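PDB 3QUF: extracellular solute-binding protein, family 1 from Bifidobacterium longum subsp. infantis ATCC 15697, which probably binds a small solute, perhaps a sugar, outside the cell membrane and hands it to an ABC-type importer, as in other members of its family. Local coordinates for residues K48-K53 against K318-Y323; P157-E162 against S288-Q293; T377-E382 against K402-K407; F178-N183 against V261-P266. All blocks are in the same frame, centred on the assembly; numbering follows the deposited sequence. Where two conformers were deposited one is given.

Contact 1. Residues K48-K53 against K318-Y323; sequences KGFEKK and KKFLAY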
loop_
_atom_site.group_PDB
_atom_site.type_symbol
_atom_site.label_atom_id
_atom_site.label_comp_id
_atom_site.label_asym_id
_atom_site.label_seq_id
_atom_site.Cartn_x
_atom_site.Cartn_y
_atom_site.Cartn_z
ATOM N N LYS A 48 -4.930 4.665 -25.163
ATOM C CA LYS A 48 -5.498 4.339 -26.477
ATOM C C LYS A 48 -7.005 4.520 -26.487
ATOM O O LYS A 48 -7.570 5.160 -27.386
ATOM C CB LYS A 48 -5.093 2.926 -26.888
ATOM C CG LYS A 48 -3.624 2.839 -27.297
ATOM C CD LYS A 48 -3.240 1.412 -27.779
ATOM C CE LYS A 48 -1.769 1.009 -27.406
ATOM N NZ LYS A 48 -1.588 0.253 -26.084
ATOM N N GLY A 49 -7.657 3.993 -25.460
ATOM C CA GLY A 49 -9.110 4.104 -25.343
ATOM C C GLY A 49 -9.567 5.526 -25.224
ATOM O O GLY A 49 -10.520 5.944 -25.875
ATOM N N PHE A 50 -8.859 6.307 -24.421
ATOM C CA PHE A 50 -9.206 7.698 -24.279
ATOM C C PHE A 50 -9.119 8.449 -25.602
ATOM O O PHE A 50 -10.034 9.171 -25.969
ATOM C CB PHE A 50 -8.289 8.365 -23.250
ATOM C CG PHE A 50 -8.514 9.841 -23.133
ATOM C CD1 PHE A 50 -9.618 10.336 -22.463
ATOM C CD2 PHE A 50 -7.634 10.756 -23.731
ATOM C CE1 PHE A 50 -9.827 11.736 -22.330
ATOM C CE2 PHE A 50 -7.841 12.120 -23.597
ATOM C CZ PHE A 50 -8.954 12.600 -22.911
ATOM N N GLU A 51 -8.003 8.285 -26.295
ATOM C CA GLU A 51 -7.789 8.976 -27.587
ATOM C C GLU A 51 -8.882 8.638 -28.587
ATOM O O GLU A 51 -9.402 9.517 -29.289
ATOM C CB GLU A 51 -6.403 8.625 -28.133
ATOM C CG GLU A 51 -5.265 9.319 -27.318
ATOM C CD GLU A 51 -3.838 8.816 -27.649
ATOM O OE1 GLU A 51 -3.661 7.721 -28.231
ATOM O OE2 GLU A 51 -2.876 9.514 -27.257
ATOM N N LYS A 52 -9.219 7.358 -28.657
ATOM C CA LYS A 52 -10.248 6.881 -29.566
ATOM C C LYS A 52 -11.589 7.572 -29.340
ATOM O O LYS A 52 -12.318 7.882 -30.298
ATOM C CB LYS A 52 -10.397 5.365 -29.369
ATOM C CG LYS A 52 -11.308 4.722 -30.281
ATOM C CD LYS A 52 -10.911 3.266 -30.568
ATOM C CE LYS A 52 -11.216 2.320 -29.522
ATOM N NZ LYS A 52 -11.053 0.952 -30.115
ATOM N N LYS A 53 -11.910 7.812 -28.069
ATOM C CA LYS A 53 -13.202 8.380 -27.668
ATOM C C LYS A 53 -13.257 9.905 -27.541
ATOM O O LYS A 53 -14.338 10.463 -27.389
ATOM C CB LYS A 53 -13.669 7.693 -26.379
ATOM C CG LYS A 53 -13.594 6.149 -26.551
ATOM C CD LYS A 53 -14.581 5.324 -25.698
ATOM C CE LYS A 53 -14.653 3.813 -26.151
ATOM N NZ LYS A 53 -14.503 3.617 -27.660
ATOM N N LYS A 318 -9.136 17.100 -17.317
ATOM C CA LYS A 318 -10.250 16.627 -16.505
ATOM C C LYS A 318 -11.020 15.504 -17.233
ATOM O O LYS A 318 -11.500 14.565 -16.574
ATOM C CB LYS A 318 -11.187 17.765 -16.135
ATOM C CG LYS A 318 -10.544 18.721 -15.136
ATOM C CD LYS A 318 -11.466 19.904 -14.785
ATOM C CE LYS A 318 -10.837 20.890 -13.827
ATOM N NZ LYS A 318 -11.702 22.103 -13.673
ATOM N N LYS A 319 -11.161 15.615 -18.555
ATOM C CA LYS A 319 -11.787 14.511 -19.320
ATOM C C LYS A 319 -10.969 13.219 -19.248
ATOM O O LYS A 319 -11.527 12.126 -19.208
ATOM C CB LYS A 319 -12.024 14.916 -20.776
ATOM C CG LYS A 319 -13.165 15.895 -20.936
ATOM C CD LYS A 319 -13.451 16.143 -22.424
ATOM C CE LYS A 319 -14.609 17.117 -22.655
ATOM N NZ LYS A 319 -15.145 16.994 -24.062
ATOM N N PHE A 320 -9.644 13.327 -19.215
ATOM C CA PHE A 320 -8.797 12.165 -19.050
ATOM C C PHE A 320 -8.954 11.520 -17.667
ATOM O O PHE A 320 -9.169 10.311 -17.562
ATOM C CB PHE A 320 -7.339 12.494 -19.303
ATOM C CG PHE A 320 -6.443 11.300 -19.216
ATOM C CD1 PHE A 320 -6.482 10.305 -20.178
ATOM C CD2 PHE A 320 -5.577 11.153 -18.147
ATOM C CE1 PHE A 320 -5.671 9.208 -20.066
ATOM C CE2 PHE A 320 -4.730 10.074 -18.057
ATOM C CZ PHE A 320 -4.771 9.096 -18.989
ATOM N N LEU A 321 -8.985 12.347 -16.616
ATOM C CA LEU A 321 -9.232 11.824 -15.255
ATOM C C LEU A 321 -10.602 11.188 -15.152
ATOM O O LEU A 321 -10.748 10.129 -14.534
ATOM C CB LEU A 321 -8.983 12.902 -14.199
ATOM C CG LEU A 321 -7.507 12.972 -13.724
ATOM C CD1 LEU A 321 -6.547 13.380 -14.735
ATOM C CD2 LEU A 321 -7.382 13.931 -12.504
ATOM N N ALA A 322 -11.589 11.780 -15.797
ATOM C CA ALA A 322 -12.929 11.216 -15.821
ATOM C C ALA A 322 -12.967 9.875 -16.506
ATOM O O ALA A 322 -13.706 8.989 -16.082
ATOM C CB ALA A 322 -13.912 12.191 -16.488
ATOM N N TYR A 323 -12.207 9.740 -17.605
ATOM C CA TYR A 323 -12.104 8.469 -18.308
ATOM C C TYR A 323 -11.428 7.408 -17.475
ATOM O O TYR A 323 -11.833 6.227 -17.466
ATOM C CB TYR A 323 -11.352 8.666 -19.639
ATOM C CG TYR A 323 -11.233 7.375 -20.421
ATOM C CD1 TYR A 323 -12.295 6.898 -21.161
ATOM C CD2 TYR A 323 -10.090 6.629 -20.377
ATOM C CE1 TYR A 323 -12.187 5.716 -21.871
ATOM C CE2 TYR A 323 -9.973 5.419 -21.078
ATOM C CZ TYR A 323 -11.036 4.985 -21.805
ATOM O OH TYR A 323 -10.975 3.812 -22.523
#

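Contact 2. Residues P157-E162 against S288-Q293; sequences PKTWDE and SKEDGQ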
loop_
_atom_site.group_PDB
_atom_site.type_symbol
_atom_site.label_atom_id
_atom_site.label_comp_id
_atom_site.label_asym_id
_atom_site.label_seq_id
_atom_site.Cartn_x
_atom_site.Cartn_y
_atom_site.Cartn_z
ATOM N N PRO A 157 -6.116 -17.632 13.263
ATOM C CA PRO A 157 -6.254 -16.773 14.433
ATOM C C PRO A 157 -6.775 -15.371 14.146
ATOM O O PRO A 157 -6.292 -14.696 13.216
ATOM C CB PRO A 157 -4.825 -16.707 14.981
ATOM C CG PRO A 157 -4.272 -17.991 14.692
ATOM C CD PRO A 157 -4.837 -18.360 13.306
ATOM N N LYS A 158 -7.722 -14.937 14.968
ATOM C CA LYS A 158 -8.324 -13.635 14.850
ATOM C C LYS A 158 -7.525 -12.530 15.546
ATOM O O LYS A 158 -7.573 -11.405 15.095
ATOM C CB LYS A 158 -9.755 -13.676 15.367
ATOM C CG LYS A 158 -10.664 -14.403 14.393
ATOM C CD LYS A 158 -12.118 -14.379 14.875
ATOM C CE LYS A 158 -13.042 -15.092 13.876
ATOM N NZ LYS A 158 -12.665 -14.795 12.458
ATOM N N THR A 159 -6.806 -12.853 16.630
ATOM C CA THR A 159 -6.052 -11.853 17.362
ATOM C C THR A 159 -4.590 -12.206 17.408
ATOM O O THR A 159 -4.211 -13.353 17.276
ATOM C CB THR A 159 -6.568 -11.724 18.801
ATOM O OG1 THR A 159 -6.288 -12.944 19.507
ATOM C CG2 THR A 159 -8.078 -11.443 18.800
ATOM N N TRP A 160 -3.767 -11.200 17.616
ATOM C CA TRP A 160 -2.333 -11.406 17.702
ATOM C C TRP A 160 -1.913 -12.391 18.820
ATOM O O TRP A 160 -1.007 -13.218 18.632
ATOM C CB TRP A 160 -1.649 -10.046 17.848
ATOM C CG TRP A 160 -0.197 -10.111 17.684
ATOM C CD1 TRP A 160 0.741 -10.039 18.667
ATOM C CD2 TRP A 160 0.519 -10.195 16.454
ATOM N NE1 TRP A 160 2.009 -10.129 18.128
ATOM C CE2 TRP A 160 1.898 -10.226 16.770
ATOM C CE3 TRP A 160 0.131 -10.263 15.111
ATOM C CZ2 TRP A 160 2.886 -10.311 15.799
ATOM C CZ3 TRP A 160 1.111 -10.364 14.149
ATOM C CH2 TRP A 160 2.480 -10.373 14.498
ATOM N N ASP A 161 -2.566 -12.308 19.979
ATOM C CA ASP A 161 -2.255 -13.225 21.073
ATOM C C ASP A 161 -2.521 -14.673 20.619
ATOM O O ASP A 161 -1.723 -15.575 20.889
ATOM C CB ASP A 161 -3.068 -12.861 22.329
ATOM C CG ASP A 161 -2.743 -11.467 22.852
ATOM O OD1 ASP A 161 -1.905 -10.775 22.242
ATOM O OD2 ASP A 161 -3.321 -11.057 23.882
ATOM N N GLU A 162 -3.620 -14.891 19.900
ATOM C CA GLU A 162 -3.932 -16.226 19.352
ATOM C C GLU A 162 -2.916 -16.659 18.279
ATOM O O GLU A 162 -2.566 -17.846 18.132
ATOM C CB GLU A 162 -5.361 -16.247 18.779
ATOM C CG GLU A 162 -6.476 -16.044 19.813
ATOM C CD GLU A 162 -7.801 -15.504 19.221
ATOM O OE1 GLU A 162 -7.829 -15.052 18.059
ATOM O OE2 GLU A 162 -8.836 -15.552 19.928
ATOM N N SER A 288 -6.320 -6.350 19.361
ATOM C CA SER A 288 -7.062 -6.731 20.576
ATOM C C SER A 288 -8.477 -7.255 20.399
ATOM O O SER A 288 -8.919 -8.088 21.221
ATOM C CB SER A 288 -7.095 -5.563 21.582
ATOM O OG SER A 288 -8.013 -4.565 21.194
ATOM N N LYS A 289 -9.205 -6.782 19.388
ATOM C CA LYS A 289 -10.625 -7.107 19.216
ATOM C C LYS A 289 -10.863 -8.277 18.263
ATOM O O LYS A 289 -10.098 -8.490 17.303
ATOM C CB LYS A 289 -11.386 -5.892 18.719
ATOM C CG LYS A 289 -11.257 -4.666 19.630
ATOM C CD LYS A 289 -12.118 -3.501 19.152
ATOM C CE LYS A 289 -12.163 -2.342 20.170
ATOM N NZ LYS A 289 -12.810 -1.110 19.577
ATOM N N GLU A 290 -11.933 -9.033 18.520
ATOM C CA GLU A 290 -12.219 -10.220 17.697
ATOM C C GLU A 290 -12.509 -9.840 16.239
ATOM O O GLU A 290 -12.369 -10.667 15.356
ATOM C CB GLU A 290 -13.367 -11.059 18.287
ATOM C CG GLU A 290 -12.919 -11.925 19.477
ATOM C CD GLU A 290 -12.142 -13.175 19.046
ATOM O OE1 GLU A 290 -12.728 -14.009 18.311
ATOM O OE2 GLU A 290 -10.968 -13.336 19.470
ATOM N N ASP A 291 -12.938 -8.603 16.009
ATOM C CA ASP A 291 -13.196 -8.110 14.667
ATOM C C ASP A 291 -12.246 -7.014 14.200
ATOM O O ASP A 291 -12.571 -6.253 13.293
ATOM C CB ASP A 291 -14.634 -7.603 14.586
ATOM C CG ASP A 291 -14.873 -6.335 15.433
ATOM O OD1 ASP A 291 -13.957 -5.829 16.140
ATOM O OD2 ASP A 291 -16.021 -5.839 15.379
ATOM N N GLY A 292 -11.061 -6.956 14.786
ATOM C CA GLY A 292 -10.161 -5.808 14.608
ATOM C C GLY A 292 -9.108 -6.011 13.524
ATOM O O GLY A 292 -8.085 -5.325 13.527
ATOM N N GLN A 293 -9.359 -6.952 12.616
ATOM C CA GLN A 293 -8.362 -7.292 11.582
ATOM C C GLN A 293 -8.295 -6.289 10.431
ATOM O O GLN A 293 -9.325 -5.729 10.001
ATOM C CB GLN A 293 -8.575 -8.691 11.015
ATOM C CG GLN A 293 -8.651 -9.813 12.037
ATOM C CD GLN A 293 -9.992 -9.887 12.730
ATOM O OE1 GLN A 293 -11.009 -9.342 12.246
ATOM N NE2 GLN A 293 -10.010 -10.565 13.897
#

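Contact 3. Residues T377-E382 against K402-K407; sequences TVMSTE and KALDAK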
loop_
_atom_site.group_PDB
_atom_site.type_symbol
_atom_site.label_atom_id
_atom_site.label_comp_id
_atom_site.label_asym_id
_atom_site.label_seq_id
_atom_site.Cartn_x
_atom_site.Cartn_y
_atom_site.Cartn_z
ATOM N N THR A 377 12.255 7.431 2.160
ATOM C CA THR A 377 13.375 6.506 2.152
ATOM C C THR A 377 14.152 6.519 3.453
ATOM O O THR A 377 14.529 5.425 3.951
ATOM C CB THR A 377 14.281 6.805 0.953
ATOM O OG1 THR A 377 13.505 6.591 -0.228
ATOM C CG2 THR A 377 15.454 5.882 0.963
ATOM N N VAL A 378 14.375 7.708 4.030
ATOM C CA VAL A 378 15.079 7.862 5.259
ATOM C C VAL A 378 14.340 7.139 6.386
ATOM O O VAL A 378 14.952 6.433 7.192
ATOM C CB VAL A 378 15.312 9.337 5.646
ATOM C CG1 VAL A 378 15.880 9.492 7.038
ATOM C CG2 VAL A 378 16.248 10.041 4.633
HETATM N N MSE A 379 13.030 7.335 6.434
HETATM C CA MSE A 379 12.225 6.776 7.510
HETATM C C MSE A 379 12.050 5.260 7.371
HETATM O O MSE A 379 12.140 4.546 8.363
HETATM C CB MSE A 379 10.874 7.459 7.586
HETATM C CG MSE A 379 10.920 8.830 8.141
HETATM SE SE MSE A 379 11.782 9.087 9.851
HETATM C CE MSE A 379 10.775 7.916 10.980
ATOM N N SER A 380 11.878 4.767 6.165
ATOM C CA SER A 380 11.791 3.317 5.956
ATOM C C SER A 380 13.097 2.650 6.377
ATOM O O SER A 380 13.070 1.621 7.032
ATOM C CB SER A 380 11.421 2.961 4.523
ATOM O OG SER A 380 10.027 3.146 4.297
ATOM N N THR A 381 14.225 3.237 6.004
ATOM C CA THR A 381 15.523 2.697 6.379
ATOM C C THR A 381 15.660 2.597 7.896
ATOM O O THR A 381 16.127 1.597 8.421
ATOM C CB THR A 381 16.667 3.578 5.820
ATOM O OG1 THR A 381 16.618 3.531 4.394
ATOM C CG2 THR A 381 18.031 3.097 6.327
ATOM N N GLU A 382 15.266 3.659 8.611
ATOM C CA GLU A 382 15.361 3.638 10.067
ATOM C C GLU A 382 14.411 2.579 10.652
ATOM O O GLU A 382 14.785 1.838 11.585
ATOM C CB GLU A 382 15.051 5.031 10.654
ATOM C CG GLU A 382 15.309 5.160 12.157
ATOM C CD GLU A 382 16.764 4.890 12.607
ATOM O OE1 GLU A 382 17.702 4.935 11.781
ATOM O OE2 GLU A 382 16.980 4.662 13.821
ATOM N N LYS A 402 11.537 5.445 20.194
ATOM C CA LYS A 402 12.290 6.666 20.477
ATOM C C LYS A 402 13.237 6.971 19.317
ATOM O O LYS A 402 13.420 8.146 18.958
ATOM C CB LYS A 402 13.069 6.557 21.791
ATOM C CG LYS A 402 12.175 6.563 23.056
ATOM C CD LYS A 402 12.995 6.360 24.340
ATOM C CE LYS A 402 12.300 6.974 25.552
ATOM N NZ LYS A 402 13.102 6.795 26.821
ATOM N N ALA A 403 13.834 5.927 18.725
ATOM C CA ALA A 403 14.715 6.136 17.558
ATOM C C ALA A 403 13.974 6.707 16.349
ATOM O O ALA A 403 14.470 7.589 15.649
ATOM C CB ALA A 403 15.441 4.862 17.187
ATOM N N LEU A 404 12.767 6.209 16.104
ATOM C CA LEU A 404 11.923 6.759 15.061
ATOM C C LEU A 404 11.559 8.232 15.331
ATOM O O LEU A 404 11.618 9.037 14.432
ATOM C CB LEU A 404 10.669 5.912 14.864
ATOM C CG LEU A 404 10.896 4.544 14.188
ATOM C CD1 LEU A 404 9.617 3.738 14.191
ATOM C CD2 LEU A 404 11.402 4.702 12.762
ATOM N N ASP A 405 11.192 8.569 16.574
ATOM C CA ASP A 405 10.907 9.972 16.924
ATOM C C ASP A 405 12.145 10.859 16.694
ATOM O O ASP A 405 12.026 11.955 16.125
ATOM C CB ASP A 405 10.457 10.074 18.379
ATOM C CG ASP A 405 8.944 9.878 18.542
ATOM O OD1 ASP A 405 8.194 10.258 17.626
ATOM O OD2 ASP A 405 8.518 9.396 19.617
ATOM N N ALA A 406 13.304 10.363 17.120
ATOM C CA ALA A 406 14.575 11.085 16.988
ATOM C C ALA A 406 14.852 11.354 15.535
ATOM O O ALA A 406 15.230 12.473 15.156
ATOM C CB ALA A 406 15.737 10.292 17.634
ATOM N N LYS A 407 14.666 10.346 14.691
ATOM C CA LYS A 407 14.874 10.516 13.265
ATOM C C LYS A 407 13.860 11.488 12.618
ATOM O O LYS A 407 14.216 12.401 11.886
ATOM C CB LYS A 407 14.809 9.141 12.574
ATOM C CG LYS A 407 15.282 9.130 11.164
ATOM C CD LYS A 407 16.719 9.591 11.093
ATOM C CE LYS A 407 17.539 8.795 10.127
ATOM N NZ LYS A 407 18.942 8.902 10.543
HETATM O O HOH W 1 17.193 7.590 15.254
#

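Contact 4. Residues F178-N183 against V261-P266; sequences FLEDFN and VMRSGP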
loop_
_atom_site.group_PDB
_atom_site.type_symbol
_atom_site.label_atom_id
_atom_site.label_comp_id
_atom_site.label_asym_id
_atom_site.label_seq_id
_atom_site.Cartn_x
_atom_site.Cartn_y
_atom_site.Cartn_z
ATOM N N PHE A 178 6.306 -18.909 11.086
ATOM C CA PHE A 178 6.247 -17.653 10.355
ATOM C C PHE A 178 7.645 -17.154 10.027
ATOM O O PHE A 178 8.578 -17.233 10.851
ATOM C CB PHE A 178 5.505 -16.623 11.215
ATOM C CG PHE A 178 5.425 -15.263 10.598
ATOM C CD1 PHE A 178 4.885 -15.102 9.327
ATOM C CD2 PHE A 178 5.862 -14.131 11.281
ATOM C CE1 PHE A 178 4.798 -13.835 8.750
ATOM C CE2 PHE A 178 5.775 -12.873 10.725
ATOM C CZ PHE A 178 5.240 -12.719 9.449
ATOM N N LEU A 179 7.794 -16.677 8.796
ATOM C CA LEU A 179 8.973 -15.971 8.392
ATOM C C LEU A 179 8.523 -14.734 7.655
ATOM O O LEU A 179 7.446 -14.724 7.021
ATOM C CB LEU A 179 9.828 -16.816 7.458
ATOM C CG LEU A 179 10.476 -18.059 7.996
ATOM C CD1 LEU A 179 11.190 -18.713 6.811
ATOM C CD2 LEU A 179 11.449 -17.747 9.139
ATOM N N GLU A 180 9.344 -13.697 7.715
ATOM C CA GLU A 180 9.033 -12.458 7.019
ATOM C C GLU A 180 10.261 -11.762 6.471
ATOM O O GLU A 180 11.333 -11.875 7.031
ATOM C CB GLU A 180 8.307 -11.544 7.962
ATOM C CG GLU A 180 7.652 -10.360 7.299
ATOM C CD GLU A 180 6.613 -9.686 8.207
ATOM O OE1 GLU A 180 6.752 -9.761 9.445
ATOM O OE2 GLU A 180 5.693 -9.091 7.662
ATOM N N ASP A 181 10.082 -11.110 5.342
ATOM C CA ASP A 181 11.120 -10.281 4.737
ATOM C C ASP A 181 11.182 -8.933 5.504
ATOM O O ASP A 181 10.285 -8.147 5.377
ATOM C CB ASP A 181 10.775 -10.055 3.265
ATOM C CG ASP A 181 11.747 -9.128 2.551
ATOM O OD1 ASP A 181 12.963 -9.104 2.906
ATOM O OD2 ASP A 181 11.283 -8.422 1.618
ATOM N N PHE A 182 12.201 -8.755 6.352
ATOM C CA PHE A 182 12.452 -7.485 7.079
ATOM C C PHE A 182 13.471 -6.537 6.379
ATOM O O PHE A 182 13.833 -5.509 6.955
ATOM C CB PHE A 182 12.996 -7.768 8.479
ATOM C CG PHE A 182 12.158 -8.689 9.281
ATOM C CD1 PHE A 182 10.785 -8.498 9.356
ATOM C CD2 PHE A 182 12.728 -9.718 9.990
ATOM C CE1 PHE A 182 9.991 -9.354 10.113
ATOM C CE2 PHE A 182 11.946 -10.583 10.749
ATOM C CZ PHE A 182 10.580 -10.401 10.810
ATOM N N ASN A 183 13.903 -6.872 5.161
ATOM C CA ASN A 183 15.100 -6.254 4.544
ATOM C C ASN A 183 14.846 -5.030 3.730
ATOM O O ASN A 183 15.675 -4.129 3.702
ATOM C CB ASN A 183 15.780 -7.249 3.579
ATOM C CG ASN A 183 16.463 -8.352 4.290
ATOM O OD1 ASN A 183 16.549 -8.346 5.523
ATOM N ND2 ASN A 183 16.971 -9.317 3.533
ATOM N N VAL A 261 2.973 -19.799 7.761
ATOM C CA VAL A 261 2.368 -18.505 7.397
ATOM C C VAL A 261 3.411 -17.627 6.773
ATOM O O VAL A 261 4.576 -17.593 7.248
ATOM C CB VAL A 261 1.891 -17.772 8.654
ATOM C CG1 VAL A 261 1.234 -16.403 8.258
ATOM C CG2 VAL A 261 0.963 -18.646 9.485
HETATM N N MSE A 262 3.020 -16.910 5.723
HETATM C CA MSE A 262 3.844 -15.846 5.136
HETATM C C MSE A 262 2.967 -14.658 4.791
HETATM O O MSE A 262 1.772 -14.838 4.559
HETATM C CB MSE A 262 4.512 -16.380 3.855
HETATM C CG MSE A 262 3.581 -16.486 2.668
HETATM SE SE MSE A 262 4.534 -16.990 1.008
HETATM C CE MSE A 262 5.508 -15.453 0.671
ATOM N N ARG A 263 3.568 -13.469 4.748
ATOM C CA ARG A 263 2.910 -12.302 4.223
ATOM C C ARG A 263 3.135 -12.290 2.721
ATOM O O ARG A 263 4.266 -12.362 2.247
ATOM C CB ARG A 263 3.475 -11.056 4.893
ATOM C CG ARG A 263 2.838 -9.776 4.477
ATOM C CD ARG A 263 3.453 -9.157 3.245
ATOM N NE ARG A 263 2.998 -7.773 3.019
ATOM C CZ ARG A 263 3.424 -7.005 2.038
ATOM N NH1 ARG A 263 4.347 -7.442 1.181
ATOM N NH2 ARG A 263 2.951 -5.774 1.927
ATOM N N SER A 264 2.062 -12.172 1.958
ATOM C CA SER A 264 2.202 -12.014 0.520
ATOM C C SER A 264 1.014 -11.258 -0.055
ATOM O O SER A 264 0.336 -10.512 0.648
ATOM C CB SER A 264 2.386 -13.369 -0.153
ATOM O OG SER A 264 2.796 -13.191 -1.521
ATOM N N GLY A 265 0.842 -11.356 -1.361
ATOM C CA GLY A 265 -0.218 -10.632 -2.026
ATOM C C GLY A 265 -0.528 -11.298 -3.351
ATOM O O GLY A 265 -0.016 -12.358 -3.661
ATOM N N PRO A 266 -1.415 -10.679 -4.136
ATOM C CA PRO A 266 -1.963 -11.335 -5.321
ATOM C C PRO A 266 -0.892 -11.749 -6.333
ATOM O O PRO A 266 -1.078 -12.719 -7.114
ATOM C CB PRO A 266 -2.876 -10.256 -5.891
ATOM C CG PRO A 266 -3.354 -9.518 -4.695
ATOM C CD PRO A 266 -2.165 -9.472 -3.771
HETATM O O HOH W 2 6.239 -13.145 5.341
#

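Contact 1. Residues K48-K53 against K318-Y323
The ring of Phe50 takes the edge of Phe320 on one face and turns its own edge toward the face of Tyr323. The first pair is a T-shaped stack: the centroids of the Phe50 and Phe320 rings lie 5.1 Å apart, the planes 87° apart, and Phe320 CD1 comes down 3.6 Å from Phe50 CG, toward the rim of the ring. Phe320 CB sits over the same ring in a CH-pi contact. The second pair is an offset edge-to-face stack with planes at 61°, in which Phe50 CB lies 4.2 Å from the centroid of the Tyr323 ring. Phe50 has CG anti to its backbone N (chi1 175°), which drives the ring toward the opposite helix until CE1 rests 3.5 Å from Phe320 CA. Glycine suits position 49 because Tyr323 OH is only 3.4 Å from Gly49 CA, and a CB there would run into the hydroxyl. Tyrosine suits its place by laying an aromatic face beside Phe50 while its hydroxyl hydrogen-bonds to Glu328. The short segments of the helices pass 10.5 Å apart, crossing at a steep angle. Both lie against strand 57-63, where Phe50 rests on Ile57 and Phe320 on Leu59, and Phe320 also meets Phe34 of strand 30-36. The aromatic cluster thus joins helices 40-53 and 311-324 above that sheet.

Contact 2. Residues P157-E162 against S288-Q293
A capping box at the start of helix 160-172 sets Lys158 and Thr159 against the type I turn of Lys289 to Gly292 and the Gln293 that follows it. Gln293 carries the polar link: its NE2 donates to Lys158 O at 2.8 Å, nearly straight at 167°, and also to Glu290 O at 2.8 Å. Both acceptors lie close to the amide plane, so the two bonds fix the rotation of the amide about CG-CD. A leucine in its place would probably leave these two carbonyls without their shared donor and let the turn shift against the helix start. Within the box, Glu162 OE1 accepts from Thr159 N at 2.8 Å, met from above the carboxylate plane, while Thr159 OG1 takes a weak bond from Glu162 N. The Thr159 methyl CG2 turns the other way and touches Glu290 OE2 at 3.5 Å. That same OE2 stands 3.1 Å from Glu162 OE2, two acceptors whose closeness would probably raise the pKa of one carboxylate. Lys158 lays its methylenes across Glu290, its NZ being too distant for a salt bridge. Threonine as N-cap and glutamate three residues on are the classic capping-box pair, here joined by the Gln293 amide to a surface turn between strands 279-282 and 295-305.

Contact 3. Residues T377-E382 against K402-K407
Glu382 and Lys407 both turn CG anti to the backbone N (chi1 -172° and -168°), and both then bend at chi2, so that each chain folds into the groove between the two helices instead of standing off into solvent. Their methylenes meet, Glu382 CG lying 4.0 Å from Lys407 CB, yet the charged ends stop at 4.3 Å between Glu382 OE1 and Lys407 NZ, too far for a salt bridge. Lysine serves here largely through its long apolar chain: CG touches SE of selenomethionine Met379 at 3.7 Å, and CE reaches Val378 CG1 at 3.6 Å. Cut back to an alanine, this position would probably lose the packing on Met379 SE and Val378 CG1 and leave Glu382 without its nearby positive charge. Met379, bent at chi2 and chi3, curls past Lys407, the two chains running in opposite directions, to place CE 3.7 Å from Leu404 CD2, and its flexibility suits this curved path. Leu404 is buried and also meets Phe218 and Trp222, while Met379 rests on Trp372 and Leu411. On the more exposed side, Glu382 OE2 passes close to Ala403 CB, where a small residue brings the backbone near. A water donates to Glu382 OE2 at 3.3 Å and to Ala403 O at 2.8 Å, joining the helices where no direct hydrogen bond does. The segments run nearly antiparallel, at 161° with axes 10.3 Å apart, the geometry of a helical hairpin: helices 376-391 and 397-408, joined by a short linker, pack at the C-terminal end of the chain.

Contact 4. Residues F178-N183 against V261-P266
Val261 pairs with Phe178 in a parallel beta bridge, their CA atoms 5.0 Å apart and both side chains on the same face of the sheet, where each touches Phe141. Val261 O has no hydrogen-bond partner in the model. Phe178 instead brings up C-H groups: CA at 3.5 Å from this oxygen, and the ring edge, with CD1 3.3 Å from the same atom. The Phe178 ring has CG anti to the backbone N (chi1 178°), which puts its edge alongside the neighbouring strand. Met262, a selenomethionine, offers mainly its backbone: CA passes the ring edge, while CB points away from 178-183 and the long apolar chain touches Val250 and Phe254 of helix 247-255. At Arg263 the chains have parted, and a water bridges the two backbones, accepting from Arg263 N at 2.8 Å and donating to Leu179 O at 2.6 Å. Arg263 CB faces Glu180 OE2 at 4.1 Å, but the charged ends diverge: Arg263 NE bonds to Asn296 and Glu180 OE1 to Ser189. The chemistry is that of a sheet edge coming apart, where C-H contacts and one bridging water stand in for direct backbone bonds, and the carbonyl of Val261 is probably only partly compensated.

Contact 4 is the most buried, a sheet margin where Phe178 and Val261 meet, with Glu180 and Arg263 farther along; contacts 1, 2 and 3 are only partly buried. Contacts 1 and 3 are both helix pairs, but aromatic rings fill the first and aliphatic side chains, among them the methylenes of Glu382 and Lys407, the second. Contact 2 alone has a direct hydrogen bond across its segments; contacts 3 and 4 each use a bridging water. Helix 376-391 of contact 3 is also touched by Phe182 of contact 4. Contacts 2 and 4 lie close, nearest atoms about 6 Å apart, while contact 1 stands across the chain's centre from the other three, consistent with the two-lobed build of solute-binding proteins.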